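Local coordinates for protein pseudopodium-enriched atypical kinase 1 (Homo sapiens, PDB 6BHC) that probably acts as a dimerising pseudokinase scaffold in cell signalling, keeping the protein kinase fold with an unusual catalytic cleft, at residues V199-H213 and P235-Q248. The protein carries 1 engineered substitution. Numbering follows the deposited sequence.
Sequences VTHCDLRLENLLLVH and PTRLIVSNFSQAKQ
His201 reaches from segment 199-213 into the loop that follows strand 237-240. The ring is carried across to segment 235-248 because chi1 of -171° sets CG opposite the backbone N, and there NE2 donates to Ser241 O (2.8 Å), an acceptor close to the ring plane. The CD2 edge meets the face of Phe243, an edge-to-face pair with centroids 4.8 Å apart and planes at 63°, while ND1 accepts from Asp203 N. Were His201 an alanine, Ser241 O would probably lose its imidazole donor and Phe243 the ring edge that meets its face. Farther along, Asn242 ND2 gives a straight bond to Asn208 OD1 (2.8 Å) from above the carbonyl plane, and Asn208 O receives both Ser241 N and Ser241 OG.

At the other end, Val212 wedges CG2 against Arg237 CD (3.5 Å) and Ile239 CD1 (3.7 Å); the Arg237 guanidinium itself turns to Phe115. Val212 also faces Thr236 and Arg237 together in a classic beta bulge, beyond which Pro235 CB makes a CH-pi contact over the His213 ring face, 4.3 Å from its centroid.

The pairing illustrates how the HRD position of the catalytic loop, here His-Cys-Asp, meets the DFG position, which reads Asn-Phe-Ser in this pseudokinase; the edge-to-face His201-Phe243 pair is consistent with the two lower residues of the regulatory spine.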
loop_
_atom_site.group_PDB
_atom_site.type_symbol
_atom_site.label_atom_id
_atom_site.label_comp_id
_atom_site.label_asym_id
_atom_site.label_seq_id
_atom_site.Cartn_x
_atom_site.Cartn_y
_atom_site.Cartn_z
ATOM N N VAL A 199 2.465 17.386 33.688
ATOM C CA VAL A 199 1.512 18.469 33.487
ATOM C C VAL A 199 0.106 17.890 33.553
ATOM O O VAL A 199 -0.178 16.860 32.929
ATOM C CB VAL A 199 1.756 19.189 32.149
ATOM C CG1 VAL A 199 0.619 20.149 31.841
ATOM C CG2 VAL A 199 3.082 19.931 32.187
ATOM N N THR A 200 -0.762 18.539 34.322
ATOM C CA THR A 200 -2.176 18.196 34.397
ATOM C C THR A 200 -2.990 19.357 33.844
ATOM O O THR A 200 -2.749 20.514 34.202
ATOM C CB THR A 200 -2.602 17.893 35.836
ATOM O OG1 THR A 200 -2.381 19.046 36.655
ATOM C CG2 THR A 200 -1.809 16.719 36.396
ATOM N N HIS A 201 -3.953 19.045 32.975
ATOM C CA HIS A 201 -4.734 20.093 32.325
ATOM C C HIS A 201 -5.636 20.812 33.324
ATOM O O HIS A 201 -5.681 22.048 33.355
ATOM C CB HIS A 201 -5.552 19.494 31.182
ATOM C CG HIS A 201 -6.232 20.514 30.323
ATOM N ND1 HIS A 201 -7.427 21.104 30.674
ATOM C CD2 HIS A 201 -5.888 21.043 29.125
ATOM C CE1 HIS A 201 -7.789 21.953 29.729
ATOM N NE2 HIS A 201 -6.872 21.935 28.778
ATOM N N CYS A 202 -6.374 20.052 34.134
ATOM C CA CYS A 202 -7.200 20.532 35.244
ATOM C C CYS A 202 -8.434 21.312 34.805
ATOM O O CYS A 202 -9.146 21.852 35.661
ATOM C CB CYS A 202 -6.396 21.394 36.224
ATOM S SG CYS A 202 -5.026 20.537 37.014
ATOM N N ASP A 203 -8.719 21.387 33.510
ATOM C CA ASP A 203 -9.906 22.092 33.038
ATOM C C ASP A 203 -10.424 21.417 31.769
ATOM O O ASP A 203 -10.688 22.062 30.753
ATOM C CB ASP A 203 -9.608 23.573 32.809
ATOM C CG ASP A 203 -10.869 24.405 32.660
ATOM O OD1 ASP A 203 -11.897 24.038 33.268
ATOM O OD2 ASP A 203 -10.831 25.423 31.938
ATOM N N LEU A 204 -10.575 20.097 31.821
ATOM C CA LEU A 204 -11.046 19.325 30.676
ATOM C C LEU A 204 -12.558 19.482 30.574
ATOM O O LEU A 204 -13.316 18.809 31.275
ATOM C CB LEU A 204 -10.642 17.863 30.814
ATOM C CG LEU A 204 -9.142 17.584 30.698
ATOM C CD1 LEU A 204 -8.843 16.111 30.930
ATOM C CD2 LEU A 204 -8.623 18.033 29.339
ATOM N N ARG A 205 -12.999 20.383 29.701
ATOM C CA ARG A 205 -14.411 20.596 29.427
ATOM C C ARG A 205 -14.636 20.531 27.923
ATOM O O ARG A 205 -13.724 20.786 27.133
ATOM C CB ARG A 205 -14.898 21.937 29.998
ATOM C CG ARG A 205 -14.965 21.951 31.522
ATOM C CD ARG A 205 -15.403 23.299 32.084
ATOM N NE ARG A 205 -14.361 24.315 31.972
ATOM C CZ ARG A 205 -14.424 25.368 31.161
ATOM N NH1 ARG A 205 -15.488 25.553 30.394
ATOM N NH2 ARG A 205 -13.427 26.240 31.125
ATOM N N LEU A 206 -15.864 20.176 27.534
ATOM C CA LEU A 206 -16.145 19.924 26.123
ATOM C C LEU A 206 -15.935 21.169 25.270
ATOM O O LEU A 206 -15.598 21.057 24.086
ATOM C CB LEU A 206 -17.568 19.390 25.956
ATOM C CG LEU A 206 -17.835 17.997 26.534
ATOM C CD1 LEU A 206 -19.264 17.554 26.254
ATOM C CD2 LEU A 206 -16.842 16.984 25.983
ATOM N N GLU A 207 -16.120 22.357 25.846
ATOM C CA GLU A 207 -15.876 23.595 25.116
ATOM C C GLU A 207 -14.394 23.929 24.994
ATOM O O GLU A 207 -14.048 24.879 24.283
ATOM C CB GLU A 207 -16.619 24.760 25.783
ATOM C CG GLU A 207 -16.345 24.930 27.273
ATOM C CD GLU A 207 -17.247 24.075 28.151
ATOM O OE1 GLU A 207 -17.863 23.119 27.633
ATOM O OE2 GLU A 207 -17.342 24.363 29.362
ATOM N N ASN A 208 -13.517 23.178 25.658
ATOM C CA ASN A 208 -12.078 23.346 25.520
ATOM C C ASN A 208 -11.464 22.365 24.530
ATOM O O ASN A 208 -10.260 22.438 24.269
ATOM C CB ASN A 208 -11.393 23.203 26.885
ATOM C CG ASN A 208 -11.754 24.326 27.840
ATOM O OD1 ASN A 208 -11.970 25.464 27.424
ATOM N ND2 ASN A 208 -11.825 24.010 29.128
ATOM N N LEU A 209 -12.259 21.455 23.975
ATOM C CA LEU A 209 -11.794 20.498 22.982
ATOM C C LEU A 209 -12.282 20.942 21.608
ATOM O O LEU A 209 -13.492 21.047 21.379
ATOM C CB LEU A 209 -12.293 19.091 23.306
ATOM C CG LEU A 209 -12.011 18.590 24.726
ATOM C CD1 LEU A 209 -12.612 17.209 24.943
ATOM C CD2 LEU A 209 -10.517 18.577 25.010
ATOM N N LEU A 210 -11.343 21.197 20.703
ATOM C CA LEU A 210 -11.643 21.721 19.380
ATOM C C LEU A 210 -11.618 20.609 18.340
ATOM O O LEU A 210 -10.877 19.630 18.467
ATOM C CB LEU A 210 -10.640 22.810 18.993
ATOM C CG LEU A 210 -10.343 23.859 20.067
ATOM C CD1 LEU A 210 -9.227 24.793 19.620
ATOM C CD2 LEU A 210 -11.600 24.643 20.405
ATOM N N LEU A 211 -12.431 20.778 17.299
ATOM C CA LEU A 211 -12.507 19.840 16.184
ATOM C C LEU A 211 -12.062 20.548 14.913
ATOM O O LEU A 211 -12.658 21.556 14.519
ATOM C CB LEU A 211 -13.926 19.291 16.026
ATOM C CG LEU A 211 -14.413 18.406 17.171
ATOM C CD1 LEU A 211 -15.871 18.025 16.973
ATOM C CD2 LEU A 211 -13.541 17.167 17.276
ATOM N N VAL A 212 -11.018 20.019 14.274
ATOM C CA VAL A 212 -10.461 20.591 13.057
ATOM C C VAL A 212 -10.384 19.502 11.993
ATOM O O VAL A 212 -10.601 18.320 12.261
ATOM C CB VAL A 212 -9.069 21.218 13.284
ATOM C CG1 VAL A 212 -9.092 22.164 14.473
ATOM C CG2 VAL A 212 -8.034 20.134 13.488
ATOM N N HIS A 213 -10.070 19.921 10.771
ATOM C CA HIS A 213 -9.923 19.000 9.655
ATOM C C HIS A 213 -8.488 18.491 9.560
ATOM O O HIS A 213 -7.582 18.957 10.255
ATOM C CB HIS A 213 -10.331 19.671 8.343
ATOM C CG HIS A 213 -11.810 19.831 8.180
ATOM N ND1 HIS A 213 -12.465 21.014 8.446
ATOM C CD2 HIS A 213 -12.764 18.955 7.783
ATOM C CE1 HIS A 213 -13.757 20.860 8.218
ATOM N NE2 HIS A 213 -13.965 19.620 7.815
ATOM N N PRO A 235 -14.640 17.524 10.258
ATOM C CA PRO A 235 -13.819 17.888 11.418
ATOM C C PRO A 235 -13.770 16.777 12.463
ATOM O O PRO A 235 -14.595 16.746 13.377
ATOM C CB PRO A 235 -14.522 19.130 11.969
ATOM C CG PRO A 235 -15.940 18.975 11.540
ATOM C CD PRO A 235 -15.892 18.299 10.201
ATOM N N THR A 236 -12.804 15.872 12.323
ATOM C CA THR A 236 -12.678 14.729 13.213
ATOM C C THR A 236 -11.367 14.704 13.986
ATOM O O THR A 236 -11.157 13.783 14.785
ATOM C CB THR A 236 -12.828 13.422 12.423
ATOM O OG1 THR A 236 -11.938 13.438 11.301
ATOM C CG2 THR A 236 -14.256 13.262 11.927
ATOM N N ARG A 237 -10.482 15.676 13.779
ATOM C CA ARG A 237 -9.239 15.766 14.533
ATOM C C ARG A 237 -9.483 16.576 15.802
ATOM O O ARG A 237 -9.812 17.765 15.731
ATOM C CB ARG A 237 -8.135 16.405 13.691
ATOM C CG ARG A 237 -6.876 16.742 14.477
ATOM C CD ARG A 237 -5.833 17.402 13.591
ATOM N NE ARG A 237 -4.654 17.814 14.347
ATOM C CZ ARG A 237 -3.598 18.410 13.807
ATOM N NH1 ARG A 237 -3.572 18.662 12.505
ATOM N NH2 ARG A 237 -2.567 18.754 14.567
ATOM N N LEU A 238 -9.324 15.932 16.955
ATOM C CA LEU A 238 -9.537 16.583 18.239
ATOM C C LEU A 238 -8.260 17.278 18.691
ATOM O O LEU A 238 -7.158 16.747 18.529
ATOM C CB LEU A 238 -9.992 15.569 19.293
ATOM C CG LEU A 238 -10.303 16.085 20.704
ATOM C CD1 LEU A 238 -11.507 15.365 21.295
ATOM C CD2 LEU A 238 -9.098 15.931 21.622
ATOM N N ILE A 239 -8.417 18.467 19.266
ATOM C CA ILE A 239 -7.294 19.284 19.706
ATOM C C ILE A 239 -7.599 19.808 21.102
ATOM O O ILE A 239 -8.605 20.501 21.305
ATOM C CB ILE A 239 -7.014 20.440 18.731
ATOM C CG1 ILE A 239 -6.361 19.902 17.453
ATOM C CG2 ILE A 239 -6.141 21.489 19.382
ATOM C CD1 ILE A 239 -5.939 20.975 16.472
ATOM N N VAL A 240 -6.741 19.470 22.062
ATOM C CA VAL A 240 -6.895 19.940 23.435
ATOM C C VAL A 240 -6.346 21.356 23.534
ATOM O O VAL A 240 -5.228 21.634 23.086
ATOM C CB VAL A 240 -6.179 19.000 24.419
ATOM C CG1 VAL A 240 -6.449 19.428 25.854
ATOM C CG2 VAL A 240 -6.609 17.559 24.195
ATOM N N SER A 241 -7.128 22.255 24.125
ATOM C CA SER A 241 -6.739 23.652 24.233
ATOM C C SER A 241 -7.071 24.159 25.628
ATOM O O SER A 241 -7.550 23.413 26.491
ATOM C CB SER A 241 -7.433 24.504 23.165
ATOM O OG SER A 241 -8.822 24.599 23.425
ATOM N N ASN A 242 -6.807 25.449 25.837
ATOM C CA ASN A 242 -7.078 26.143 27.089
ATOM C C ASN A 242 -6.302 25.535 28.249
ATOM O O ASN A 242 -6.845 24.744 29.027
ATOM C CB ASN A 242 -8.575 26.146 27.397
ATOM C CG ASN A 242 -8.925 27.075 28.538
ATOM O OD1 ASN A 242 -8.078 27.829 29.017
ATOM N ND2 ASN A 242 -10.180 27.039 28.973
ATOM N N PHE A 243 -5.032 25.916 28.377
ATOM C CA PHE A 243 -4.179 25.481 29.475
ATOM C C PHE A 243 -4.062 26.542 30.565
ATOM O O PHE A 243 -3.004 26.675 31.191
ATOM C CB PHE A 243 -2.797 25.099 28.946
ATOM C CG PHE A 243 -2.783 23.817 28.163
ATOM C CD1 PHE A 243 -3.253 23.777 26.859
ATOM C CD2 PHE A 243 -2.300 22.650 28.731
ATOM C CE1 PHE A 243 -3.242 22.597 26.140
ATOM C CE2 PHE A 243 -2.286 21.467 28.018
ATOM C CZ PHE A 243 -2.757 21.440 26.721
ATOM N N SER A 244 -5.135 27.301 30.807
ATOM C CA SER A 244 -5.083 28.366 31.804
ATOM C C SER A 244 -5.020 27.815 33.223
ATOM O O SER A 244 -4.475 28.474 34.116
ATOM C CB SER A 244 -6.296 29.285 31.653
ATOM O OG SER A 244 -6.418 29.760 30.325
ATOM N N GLN A 245 -5.573 26.626 33.454
ATOM C CA GLN A 245 -5.586 26.004 34.770
ATOM C C GLN A 245 -4.527 24.916 34.911
ATOM O O GLN A 245 -4.539 24.179 35.902
ATOM C CB GLN A 245 -6.967 25.412 35.061
ATOM C CG GLN A 245 -8.135 26.342 34.769
ATOM C CD GLN A 245 -8.364 27.361 35.864
ATOM O OE1 GLN A 245 -7.741 28.422 35.884
ATOM N NE2 GLN A 245 -9.268 27.044 36.784
ATOM N N ALA A 246 -3.618 24.801 33.947
ATOM C CA ALA A 246 -2.677 23.691 33.933
ATOM C C ALA A 246 -1.674 23.804 35.073
ATOM O O ALA A 246 -1.180 24.891 35.387
ATOM C CB ALA A 246 -1.944 23.635 32.593
ATOM N N LYS A 247 -1.375 22.666 35.694
ATOM C CA LYS A 247 -0.388 22.585 36.759
ATOM C C LYS A 247 0.906 21.994 36.218
ATOM O O LYS A 247 0.886 21.068 35.403
ATOM C CB LYS A 247 -0.904 21.733 37.920
ATOM C CG LYS A 247 -2.186 22.247 38.549
ATOM C CD LYS A 247 -1.980 23.609 39.183
ATOM C CE LYS A 247 -3.252 24.098 39.854
ATOM N NZ LYS A 247 -3.058 25.426 40.499
ATOM N N GLN A 248 2.031 22.537 36.676
ATOM C CA GLN A 248 3.359 22.106 36.250
ATOM C C GLN A 248 4.150 21.703 37.488
ATOM O O GLN A 248 4.557 22.564 38.275
ATOM C CB GLN A 248 4.072 23.219 35.482
ATOM C CG GLN A 248 5.525 22.922 35.150
ATOM C CD GLN A 248 5.682 22.096 33.890
ATOM O OE1 GLN A 248 5.134 22.436 32.840
ATOM N NE2 GLN A 248 6.432 21.004 33.985
HETATM O O HOH W 1 -6.229 24.392 31.850
#